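Local atomic coordinates of glycoside hydrolase family 31 (Kribbella flavida DSM 17836, PDB entry 5X3I), a protein that hydrolyses the alpha-1,3-glucosidic linkages of the cyclic tetrasaccharide cyclobis-(1-6)-alpha-nigerosyl inside the cell, releasing isomaltose. Residues A408-V420 with L439-W452. The protein carries 1 engineered substitution. Sequence-based numbering, arbitrary orientation.
Sequences ADAAAMVRDGHAV and LMPDLSVQRTRDWW
His418 lies flat on the indole of Trp451 in an offset stack, its ring centroid 3.9 Å from that of the five-membered ring and the planes 14° apart. Trp451 CG, anti to the backbone N (chi1 -172°), carries the indole from helix 446-454 across one face of the imidazole to helix 404-415, where Met413 CG meets Trp451 CZ3 at 3.4 Å and Ala412 CB touches Trp451 CZ2. At the imidazole edge, His418 ND1 and Thr448 OG1 share a nearly straight hydrogen bond of 2.9 Å, which, with the stack, fixes the ring's rotation. Arg447 turns its guanidinium 18° from the imidazole plane, with His418 CE1 over one guanidinium face, while Arg447 NH1 (2.9 Å) and NH2 grip Asp416 O in plane. Beyond the bend at chi3, Met413 CE rests on Pro441 CA at 3.5 Å. Backbone bonds from Asp442 N to His418 O and Val420 N to Met440 O bridge the loops. With a leucine in place of Trp451, His418 would probably lose its stacking surface and a gap open beside Met413. Within the family 31 TIM-barrel domain, helix 404-415 and its following turn thus meet helix 446-454 and its lead-in loop, the nearby guanidinium probably favouring neutral His418.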
loop_
_atom_site.group_PDB
_atom_site.type_symbol
_atom_site.label_atom_id
_atom_site.label_comp_id
_atom_site.label_asym_id
_atom_site.label_seq_id
_atom_site.Cartn_x
_atom_site.Cartn_y
_atom_site.Cartn_z
ATOM N N ALA A 408 -11.757 9.863 25.945
ATOM C CA ALA A 408 -13.023 9.209 26.219
ATOM C C ALA A 408 -13.256 8.054 25.244
ATOM O O ALA A 408 -13.719 7.001 25.641
ATOM C CB ALA A 408 -14.166 10.201 26.144
ATOM N N ASP A 409 -12.930 8.265 23.969
ATOM C CA ASP A 409 -13.154 7.246 22.946
ATOM C C ASP A 409 -12.187 6.062 23.111
ATOM O O ASP A 409 -12.575 4.918 22.932
ATOM C CB ASP A 409 -13.030 7.847 21.541
ATOM C CG ASP A 409 -14.191 8.806 21.197
ATOM O OD1 ASP A 409 -15.098 8.972 22.027
ATOM O OD2 ASP A 409 -14.197 9.380 20.089
ATOM N N ALA A 410 -10.933 6.349 23.442
ATOM C CA ALA A 410 -9.953 5.293 23.655
ATOM C C ALA A 410 -10.397 4.410 24.817
ATOM O O ALA A 410 -10.314 3.194 24.746
ATOM C CB ALA A 410 -8.580 5.871 23.917
ATOM N N ALA A 411 -10.886 5.041 25.877
ATOM C CA ALA A 411 -11.358 4.309 27.041
ATOM C C ALA A 411 -12.567 3.460 26.673
ATOM O O ALA A 411 -12.667 2.320 27.101
ATOM C CB ALA A 411 -11.696 5.257 28.177
ATOM N N ALA A 412 -13.482 4.020 25.884
ATOM C CA ALA A 412 -14.626 3.259 25.412
ATOM C C ALA A 412 -14.182 2.070 24.564
ATOM O O ALA A 412 -14.789 1.021 24.624
ATOM C CB ALA A 412 -15.564 4.136 24.620
ATOM N N MET A 413 -13.136 2.255 23.769
ATOM C CA MET A 413 -12.645 1.183 22.913
ATOM C C MET A 413 -12.217 -0.024 23.737
ATOM O O MET A 413 -12.535 -1.154 23.395
ATOM C CB MET A 413 -11.474 1.658 22.057
ATOM C CG MET A 413 -11.852 2.519 20.879
ATOM S SD MET A 413 -10.422 3.078 19.958
ATOM C CE MET A 413 -9.985 1.619 19.036
ATOM N N VAL A 414 -11.493 0.231 24.823
ATOM C CA VAL A 414 -11.039 -0.837 25.708
ATOM C C VAL A 414 -12.220 -1.434 26.462
ATOM O O VAL A 414 -12.363 -2.643 26.524
ATOM C CB VAL A 414 -9.983 -0.343 26.722
ATOM C CG1 VAL A 414 -9.641 -1.447 27.734
ATOM C CG2 VAL A 414 -8.731 0.147 26.001
ATOM N N ARG A 415 -13.071 -0.576 27.019
ATOM C CA ARG A 415 -14.203 -1.024 27.824
ATOM C C ARG A 415 -15.175 -1.897 27.027
ATOM O O ARG A 415 -15.634 -2.917 27.513
ATOM C CB ARG A 415 -14.955 0.182 28.410
ATOM C CG ARG A 415 -16.113 -0.183 29.347
ATOM C CD ARG A 415 -17.046 0.993 29.643
ATOM N NE ARG A 415 -16.340 2.258 29.596
ATOM C CZ ARG A 415 -16.592 3.223 28.718
ATOM N NH1 ARG A 415 -15.877 4.324 28.742
ATOM N NH2 ARG A 415 -17.561 3.087 27.827
ATOM N N ASP A 416 -15.516 -1.467 25.816
ATOM C CA ASP A 416 -16.529 -2.155 25.022
ATOM C C ASP A 416 -15.975 -3.130 23.990
ATOM O O ASP A 416 -16.713 -3.630 23.150
ATOM C CB ASP A 416 -17.443 -1.135 24.363
ATOM C CG ASP A 416 -18.272 -0.377 25.383
ATOM O OD1 ASP A 416 -18.334 -0.835 26.534
ATOM O OD2 ASP A 416 -18.852 0.663 25.045
ATOM N N GLY A 417 -14.666 -3.339 24.001
ATOM C CA GLY A 417 -14.073 -4.334 23.131
ATOM C C GLY A 417 -13.954 -3.946 21.667
ATOM O O GLY A 417 -14.154 -4.779 20.800
ATOM N N HIS A 418 -13.641 -2.683 21.395
ATOM C CA HIS A 418 -13.489 -2.201 20.025
ATOM C C HIS A 418 -12.032 -2.179 19.556
ATOM O O HIS A 418 -11.753 -1.776 18.435
ATOM C CB HIS A 418 -14.084 -0.799 19.878
ATOM C CG HIS A 418 -15.567 -0.745 20.052
ATOM N ND1 HIS A 418 -16.431 -1.555 19.348
ATOM C CD2 HIS A 418 -16.343 0.034 20.842
ATOM C CE1 HIS A 418 -17.672 -1.284 19.704
ATOM N NE2 HIS A 418 -17.646 -0.327 20.608
ATOM N N ALA A 419 -11.108 -2.568 20.429
ATOM C CA ALA A 419 -9.687 -2.499 20.102
ATOM C C ALA A 419 -9.097 -3.867 19.759
ATOM O O ALA A 419 -9.439 -4.868 20.380
ATOM C CB ALA A 419 -8.906 -1.882 21.253
ATOM N N VAL A 420 -8.208 -3.886 18.774
ATOM C CA VAL A 420 -7.414 -5.066 18.475
ATOM C C VAL A 420 -6.605 -5.419 19.723
ATOM O O VAL A 420 -6.074 -4.532 20.383
ATOM C CB VAL A 420 -6.478 -4.839 17.272
ATOM C CG1 VAL A 420 -5.556 -6.046 17.060
ATOM C CG2 VAL A 420 -7.282 -4.548 16.009
ATOM N N LEU A 439 -4.185 2.934 19.728
ATOM C CA LEU A 439 -4.986 1.714 19.552
ATOM C C LEU A 439 -5.467 1.562 18.113
ATOM O O LEU A 439 -5.617 2.547 17.401
ATOM C CB LEU A 439 -6.198 1.719 20.486
ATOM C CG LEU A 439 -5.914 2.160 21.917
ATOM C CD1 LEU A 439 -7.170 2.132 22.741
ATOM C CD2 LEU A 439 -4.844 1.265 22.525
ATOM N N MET A 440 -5.708 0.327 17.696
ATOM C CA MET A 440 -6.310 0.053 16.395
ATOM C C MET A 440 -7.747 -0.402 16.584
ATOM O O MET A 440 -7.984 -1.363 17.300
ATOM C CB MET A 440 -5.530 -1.025 15.628
ATOM C CG MET A 440 -4.122 -0.641 15.169
ATOM S SD MET A 440 -3.271 -2.022 14.349
ATOM C CE MET A 440 -4.048 -2.007 12.738
ATOM N N PRO A 441 -8.713 0.273 15.936
ATOM C CA PRO A 441 -10.077 -0.254 16.050
ATOM C C PRO A 441 -10.150 -1.620 15.386
ATOM O O PRO A 441 -9.515 -1.827 14.360
ATOM C CB PRO A 441 -10.927 0.782 15.301
ATOM C CG PRO A 441 -10.003 1.362 14.300
ATOM C CD PRO A 441 -8.617 1.358 14.950
ATOM N N ASP A 442 -10.931 -2.538 15.921
ATOM C CA ASP A 442 -10.902 -3.844 15.317
ATOM C C ASP A 442 -11.988 -3.870 14.262
ATOM O O ASP A 442 -13.133 -4.194 14.534
ATOM C CB ASP A 442 -11.145 -4.896 16.409
ATOM C CG ASP A 442 -11.029 -6.323 15.921
ATOM O OD1 ASP A 442 -11.007 -6.579 14.710
ATOM O OD2 ASP A 442 -10.986 -7.206 16.794
ATOM N N LEU A 443 -11.556 -3.736 13.020
ATOM C CA LEU A 443 -12.471 -3.500 11.913
ATOM C C LEU A 443 -12.795 -4.837 11.276
ATOM O O LEU A 443 -13.479 -4.901 10.265
ATOM C CB LEU A 443 -11.878 -2.508 10.902
ATOM C CG LEU A 443 -11.680 -1.083 11.448
ATOM C CD1 LEU A 443 -10.927 -0.217 10.470
ATOM C CD2 LEU A 443 -13.017 -0.427 11.838
ATOM N N SER A 444 -12.282 -5.904 11.884
ATOM C CA SER A 444 -12.570 -7.250 11.406
ATOM C C SER A 444 -14.021 -7.665 11.634
ATOM O O SER A 444 -14.472 -8.634 11.045
ATOM C CB SER A 444 -11.646 -8.277 12.072
ATOM O OG SER A 444 -12.115 -8.650 13.353
ATOM N N VAL A 445 -14.742 -6.961 12.502
ATOM C CA VAL A 445 -16.137 -7.319 12.749
ATOM C C VAL A 445 -17.096 -6.131 12.613
ATOM O O VAL A 445 -16.734 -4.980 12.855
ATOM C CB VAL A 445 -16.334 -7.955 14.141
ATOM C CG1 VAL A 445 -15.573 -9.279 14.237
ATOM C CG2 VAL A 445 -15.902 -7.004 15.223
ATOM N N GLN A 446 -18.332 -6.444 12.247
ATOM C CA GLN A 446 -19.302 -5.437 11.864
ATOM C C GLN A 446 -19.605 -4.417 12.969
ATOM O O GLN A 446 -19.689 -3.224 12.680
ATOM C CB GLN A 446 -20.600 -6.108 11.409
ATOM C CG GLN A 446 -21.578 -5.143 10.758
ATOM C CD GLN A 446 -21.011 -4.478 9.520
ATOM O OE1 GLN A 446 -20.634 -5.139 8.561
ATOM N NE2 GLN A 446 -20.954 -3.156 9.540
ATOM N N ARG A 447 -19.755 -4.872 14.220
ATOM C CA ARG A 447 -20.148 -3.969 15.300
ATOM C C ARG A 447 -19.119 -2.857 15.499
ATOM O O ARG A 447 -19.477 -1.725 15.790
ATOM C CB ARG A 447 -20.385 -4.721 16.621
ATOM C CG ARG A 447 -19.156 -5.372 17.267
ATOM C CD ARG A 447 -19.510 -6.073 18.577
ATOM N NE ARG A 447 -19.725 -5.139 19.679
ATOM C CZ ARG A 447 -18.780 -4.743 20.523
ATOM N NH1 ARG A 447 -19.068 -3.892 21.488
ATOM N NH2 ARG A 447 -17.546 -5.202 20.411
ATOM N N THR A 448 -17.842 -3.179 15.347
ATOM C CA THR A 448 -16.814 -2.168 15.521
ATOM C C THR A 448 -16.637 -1.310 14.262
ATOM O O THR A 448 -16.373 -0.123 14.374
ATOM C CB THR A 448 -15.499 -2.808 15.944
ATOM O OG1 THR A 448 -15.694 -3.437 17.211
ATOM C CG2 THR A 448 -14.405 -1.771 16.086
ATOM N N ARG A 449 -16.783 -1.898 13.078
ATOM C CA ARG A 449 -16.828 -1.093 11.866
ATOM C C ARG A 449 -17.944 -0.041 12.013
ATOM O O ARG A 449 -17.709 1.128 11.751
ATOM C CB ARG A 449 -17.032 -1.951 10.609
ATOM C CG ARG A 449 -15.807 -2.825 10.236
ATOM C CD ARG A 449 -15.862 -3.363 8.820
ATOM N NE ARG A 449 -16.971 -4.283 8.590
ATOM C CZ ARG A 449 -16.914 -5.603 8.761
ATOM N NH1 ARG A 449 -15.787 -6.181 9.190
ATOM N NH2 ARG A 449 -17.989 -6.345 8.518
ATOM N N ASP A 450 -19.113 -0.465 12.493
ATOM C CA ASP A 450 -20.228 0.446 12.785
ATOM C C ASP A 450 -19.837 1.547 13.769
ATOM O O ASP A 450 -20.029 2.723 13.488
ATOM C CB ASP A 450 -21.433 -0.304 13.365
ATOM C CG ASP A 450 -22.132 -1.185 12.350
ATOM O OD1 ASP A 450 -21.781 -1.169 11.162
ATOM O OD2 ASP A 450 -23.055 -1.897 12.760
ATOM N N TRP A 451 -19.317 1.140 14.924
ATOM C CA TRP A 451 -18.955 2.071 15.992
ATOM C C TRP A 451 -17.918 3.096 15.547
ATOM O O TRP A 451 -18.075 4.286 15.783
ATOM C CB TRP A 451 -18.432 1.303 17.210
ATOM C CG TRP A 451 -18.210 2.165 18.415
ATOM C CD1 TRP A 451 -19.152 2.573 19.313
ATOM C CD2 TRP A 451 -16.970 2.715 18.859
ATOM N NE1 TRP A 451 -18.577 3.344 20.284
ATOM C CE2 TRP A 451 -17.238 3.451 20.029
ATOM C CE3 TRP A 451 -15.661 2.663 18.381
ATOM C CZ2 TRP A 451 -16.246 4.119 20.728
ATOM C CZ3 TRP A 451 -14.674 3.331 19.081
ATOM C CH2 TRP A 451 -14.971 4.045 20.241
ATOM N N TRP A 452 -16.861 2.624 14.899
ATOM C CA TRP A 452 -15.787 3.495 14.428
ATOM C C TRP A 452 -16.271 4.509 13.377
ATOM O O TRP A 452 -16.022 5.702 13.498
ATOM C CB TRP A 452 -14.645 2.663 13.838
ATOM C CG TRP A 452 -13.431 3.456 13.451
ATOM C CD1 TRP A 452 -13.014 3.750 12.196
ATOM C CD2 TRP A 452 -12.466 4.025 14.338
ATOM N NE1 TRP A 452 -11.847 4.474 12.241
ATOM C CE2 TRP A 452 -11.496 4.661 13.549
ATOM C CE3 TRP A 452 -12.331 4.060 15.724
ATOM C CZ2 TRP A 452 -10.396 5.325 14.100
ATOM C CZ3 TRP A 452 -11.245 4.735 16.272
ATOM C CH2 TRP A 452 -10.293 5.352 15.460
HETATM O O HOH W 1 -14.374 -5.769 18.217
HETATM O O HOH W 2 -10.953 -6.969 19.347
HETATM O O HOH W 3 -5.671 -1.712 19.697
#